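Local coordinates for protein cytosine deaminase (Klebsiella pneumoniae, PDB 4R85) that catalyses the hydrolytic deamination of 5-methylcytosine and probably of cytosine, with an iron(II) ion bound in an amidohydrolase barrel, at residues S254-F257 with R258-A262; L317-N321 with I322-L326. One frame throughout, in Å; residues are numbered along the deposited sequence.

Contact 1. Residues S254-F257 with R258-A262; sequences SKLF and RLLKA
F257 and L256 meet L260, three and four residues further on, along the inner side of helix 250-263, which links strands 237-240 and 266-269 as a beta-alpha-beta unit of the amidohydrolase barrel. The tight part is apolar. L256 CG lies 4.0 Å from L260 CG, and the two side chains run at an oblique angle to each other. The CG of L260 is anti to its carbonyl carbon (chi1 -65°), leaning back over the preceding turn and 3.4 Å from L256 O. From there CD1 reaches F257, 3.9 Å from ring atom CD2, in an approach that is oblique to the ring. Neighbouring helices close in on this patch: L221 of helix 220-231 touches L260, while L296 of helix 293-298 touches both F257 and L260.

The opposite character belongs to R258, whose side chain is exposed. Its aliphatic part lies along the backbone, CG being 3.7 Å from K255 O, before the chain bends at chi3 and carries the guanidinium away from the helix. K261 is also exposed, but its NZ is hydrogen-bonded to G300 O. Backbone hydrogen bonds tie 254-257 to 258-262: L260 N donates to L256 O, K261 N reaches F257 O at 3.0 Å with an N-H...O angle of 167°, and R258 N donates to K255 O at 3.2 Å.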
loop_
_atom_site.group_PDB
_atom_site.type_symbol
_atom_site.label_atom_id
_atom_site.label_comp_id
_atom_site.label_asym_id
_atom_site.label_seq_id
_atom_site.Cartn_x
_atom_site.Cartn_y
_atom_site.Cartn_z
ATOM N N SER A 254 25.684 5.053 12.585
ATOM C CA SER A 254 25.673 4.923 14.034
ATOM C C SER A 254 26.220 6.176 14.720
ATOM O O SER A 254 25.653 6.654 15.719
ATOM C CB SER A 254 26.491 3.712 14.473
ATOM O OG SER A 254 26.402 3.553 15.885
ATOM N N LYS A 255 27.330 6.691 14.196
ATOM C CA LYS A 255 27.934 7.906 14.735
ATOM C C LYS A 255 26.997 9.096 14.556
ATOM O O LYS A 255 26.830 9.914 15.465
ATOM C CB LYS A 255 29.268 8.203 14.040
ATOM C CG LYS A 255 29.885 9.531 14.477
ATOM C CD LYS A 255 31.023 9.971 13.577
ATOM C CE LYS A 255 30.552 10.914 12.478
ATOM N NZ LYS A 255 30.584 12.356 12.892
ATOM N N LEU A 256 26.415 9.197 13.363
ATOM C CA LEU A 256 25.491 10.276 13.022
ATOM C C LEU A 256 24.275 10.351 13.954
ATOM O O LEU A 256 23.810 11.443 14.285
ATOM C CB LEU A 256 25.019 10.118 11.576
ATOM C CG LEU A 256 24.026 11.142 11.022
ATOM C CD1 LEU A 256 24.608 12.575 11.029
ATOM C CD2 LEU A 256 23.602 10.741 9.622
ATOM N N PHE A 257 23.759 9.194 14.369
ATOM C CA PHE A 257 22.575 9.157 15.242
ATOM C C PHE A 257 22.775 9.903 16.563
ATOM O O PHE A 257 21.817 10.382 17.169
ATOM C CB PHE A 257 22.144 7.708 15.530
ATOM C CG PHE A 257 21.024 7.228 14.651
ATOM C CD1 PHE A 257 19.916 6.607 15.201
ATOM C CD2 PHE A 257 21.075 7.415 13.277
ATOM C CE1 PHE A 257 18.877 6.171 14.408
ATOM C CE2 PHE A 257 20.044 6.970 12.463
ATOM C CZ PHE A 257 18.941 6.346 13.028
ATOM N N ARG A 258 24.013 9.989 17.023
ATOM C CA ARG A 258 24.272 10.717 18.256
ATOM C C ARG A 258 23.975 12.204 18.072
ATOM O O ARG A 258 23.364 12.835 18.931
ATOM C CB ARG A 258 25.709 10.472 18.708
ATOM C CG ARG A 258 25.979 8.987 18.953
ATOM C CD ARG A 258 27.461 8.687 19.094
ATOM N NE ARG A 258 27.989 9.160 20.368
ATOM C CZ ARG A 258 27.900 8.479 21.508
ATOM N NH1 ARG A 258 28.408 8.980 22.628
ATOM N NH2 ARG A 258 27.290 7.305 21.534
ATOM N N LEU A 259 24.404 12.754 16.939
ATOM C CA LEU A 259 24.100 14.137 16.589
ATOM C C LEU A 259 22.599 14.298 16.357
ATOM O O LEU A 259 21.999 15.283 16.787
ATOM C CB LEU A 259 24.839 14.533 15.302
ATOM C CG LEU A 259 24.415 15.866 14.671
ATOM C CD1 LEU A 259 24.535 17.016 15.676
ATOM C CD2 LEU A 259 25.250 16.150 13.416
ATOM N N LEU A 260 21.993 13.334 15.666
ATOM C CA LEU A 260 20.582 13.458 15.318
ATOM C C LEU A 260 19.744 13.564 16.585
ATOM O O LEU A 260 18.859 14.416 16.677
ATOM C CB LEU A 260 20.109 12.292 14.447
ATOM C CG LEU A 260 20.734 12.163 13.055
ATOM C CD1 LEU A 260 20.021 11.079 12.246
ATOM C CD2 LEU A 260 20.683 13.505 12.297
ATOM N N LYS A 261 20.052 12.713 17.566
ATOM C CA LYS A 261 19.387 12.758 18.864
ATOM C C LYS A 261 19.624 14.081 19.593
ATOM O O LYS A 261 18.684 14.692 20.103
ATOM C CB LYS A 261 19.859 11.602 19.750
ATOM C CG LYS A 261 19.147 11.540 21.093
ATOM C CD LYS A 261 17.643 11.426 20.886
ATOM C CE LYS A 261 16.903 11.180 22.192
ATOM N NZ LYS A 261 15.434 11.320 21.992
ATOM N N ALA A 262 20.883 14.509 19.652
ATOM C CA ALA A 262 21.242 15.728 20.371
ATOM C C ALA A 262 20.618 16.968 19.721
ATOM O O ALA A 262 20.285 17.933 20.410
ATOM C CB ALA A 262 22.752 15.872 20.443
#

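Contact 2. Residues L317-N321 with I322-L326; sequences LGNGN and ILRIL
N321 turns its amide over the start of helix 322-332, with OD1 3.1 Å from L323 N. This is an N-cap bond, but a bent one: the N-H...O angle is 145° and L323 N sits above the amide plane, 64° out of it. CG is anti to the backbone N (chi1 -176°), which swings the amide forward along the chain and sets OD1 3.4 Å from L323 CB. Two residues earlier, N319 OD1 accepts from N321 N at 2.9 Å, closing an Asx turn that ends at the capping residue. A water receives the I322 N-H and donates to G320 O, each at 2.8 Å.

R324 points back toward the loop. Its chain is extended to CG and CD, then bends at chi3, bringing NH2 within 4.0 Å of G318 CA; N319 OD1 and G318 CA both approach the guanidinium obliquely. NH2 is hydrogen-bonded to Y315 OH, and NH1 forms a salt bridge with D327 of the second subunit. NE is buried without a polar partner in the model, so the two terminal nitrogens carry the guanidinium's polar pairing, and the charge is probably balanced across the dimer interface.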
loop_
_atom_site.group_PDB
_atom_site.type_symbol
_atom_site.label_atom_id
_atom_site.label_comp_id
_atom_site.label_asym_id
_atom_site.label_seq_id
_atom_site.Cartn_x
_atom_site.Cartn_y
_atom_site.Cartn_z
ATOM N N LEU A 317 -0.175 8.776 -8.828
ATOM C CA LEU A 317 -1.322 8.367 -8.018
ATOM C C LEU A 317 -1.606 9.360 -6.886
ATOM O O LEU A 317 -1.230 10.536 -6.980
ATOM C CB LEU A 317 -1.130 6.940 -7.497
ATOM C CG LEU A 317 -1.092 5.878 -8.608
ATOM C CD1 LEU A 317 -0.765 4.503 -8.023
ATOM C CD2 LEU A 317 -2.416 5.828 -9.358
ATOM N N GLY A 318 -2.297 8.904 -5.841
ATOM C CA GLY A 318 -2.633 9.762 -4.708
ATOM C C GLY A 318 -4.125 10.052 -4.599
ATOM O O GLY A 318 -4.784 10.315 -5.601
ATOM N N ASN A 319 -4.671 9.991 -3.388
ATOM C CA ASN A 319 -6.102 10.242 -3.212
ATOM C C ASN A 319 -6.442 11.008 -1.931
ATOM O O ASN A 319 -7.618 11.240 -1.629
ATOM C CB ASN A 319 -6.906 8.932 -3.274
ATOM C CG ASN A 319 -6.523 7.950 -2.168
ATOM O OD1 ASN A 319 -5.848 8.308 -1.208
ATOM N ND2 ASN A 319 -6.944 6.698 -2.313
ATOM N N GLY A 320 -5.411 11.387 -1.184
ATOM C CA GLY A 320 -5.598 12.138 0.048
ATOM C C GLY A 320 -5.588 11.294 1.317
ATOM O O GLY A 320 -5.607 11.842 2.424
ATOM N N ASN A 321 -5.554 9.971 1.168
ATOM C CA ASN A 321 -5.713 9.059 2.319
ATOM C C ASN A 321 -4.388 8.682 2.988
ATOM O O ASN A 321 -3.652 7.833 2.486
ATOM C CB ASN A 321 -6.465 7.793 1.895
ATOM C CG ASN A 321 -6.751 6.852 3.063
ATOM O OD1 ASN A 321 -6.671 7.239 4.229
ATOM N ND2 ASN A 321 -7.105 5.613 2.747
ATOM N N ILE A 322 -4.096 9.311 4.124
ATOM C CA ILE A 322 -2.830 9.071 4.827
ATOM C C ILE A 322 -2.711 7.642 5.388
ATOM O O ILE A 322 -1.601 7.146 5.629
ATOM C CB ILE A 322 -2.599 10.119 5.956
ATOM C CG1 ILE A 322 -1.120 10.161 6.371
ATOM C CG2 ILE A 322 -3.486 9.824 7.155
ATOM C CD1 ILE A 322 -0.325 11.269 5.714
ATOM N N LEU A 323 -3.840 6.964 5.579
ATOM C CA LEU A 323 -3.791 5.579 6.068
ATOM C C LEU A 323 -3.161 4.645 5.034
ATOM O O LEU A 323 -2.582 3.614 5.384
ATOM C CB LEU A 323 -5.180 5.078 6.458
ATOM C CG LEU A 323 -5.752 5.698 7.739
ATOM C CD1 LEU A 323 -7.071 5.039 8.119
ATOM C CD2 LEU A 323 -4.739 5.603 8.876
ATOM N N ARG A 324 -3.275 5.004 3.759
ATOM C CA ARG A 324 -2.657 4.206 2.715
ATOM C C ARG A 324 -1.138 4.347 2.830
ATOM O O ARG A 324 -0.402 3.375 2.669
ATOM C CB ARG A 324 -3.143 4.654 1.323
ATOM C CG ARG A 324 -2.795 3.685 0.196
ATOM C CD ARG A 324 -3.265 4.204 -1.183
ATOM N NE ARG A 324 -2.673 5.507 -1.471
ATOM C CZ ARG A 324 -1.588 5.696 -2.213
ATOM N NH1 ARG A 324 -0.974 4.665 -2.785
ATOM N NH2 ARG A 324 -1.114 6.924 -2.387
ATOM N N ILE A 325 -0.685 5.570 3.110
ATOM C CA ILE A 325 0.739 5.867 3.293
ATOM C C ILE A 325 1.305 5.160 4.517
ATOM O O ILE A 325 2.408 4.591 4.484
ATOM C CB ILE A 325 0.962 7.380 3.491
ATOM C CG1 ILE A 325 0.404 8.173 2.313
ATOM C CG2 ILE A 325 2.433 7.701 3.736
ATOM C CD1 ILE A 325 0.561 7.540 0.959
ATOM N N LEU A 326 0.548 5.213 5.609
ATOM C CA LEU A 326 0.926 4.517 6.823
ATOM C C LEU A 326 1.130 3.041 6.533
ATOM O O LEU A 326 2.135 2.472 6.921
ATOM C CB LEU A 326 -0.137 4.714 7.912
ATOM C CG LEU A 326 0.091 3.964 9.231
ATOM C CD1 LEU A 326 1.414 4.383 9.854
ATOM C CD2 LEU A 326 -1.071 4.218 10.200
HETATM O O HOH W 1 -5.788 11.204 5.186
#

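In the fold
Contact 1 lies within a single outer helix, its centre about 23 Å from the centre of the chain, whereas contact 2 is a buried loop-to-helix junction about 11 Å from it. Their own centres are about 31 Å apart and their nearest atoms about 18 Å; they do not touch, and they lie on different elements, helix 250-263 and the loop leading into helix 322-332. Contact 1 is apolar toward the barrel and charged toward solvent, and no other chain of the assembly reaches it. Contact 2 is mainly polar, built on asparagine amides, a water and a guanidinium, and it meets the second subunit. Both belong to the alpha/beta barrel: helix 250-263 precedes strand 266-269, and helix 322-332 follows strand 303-305.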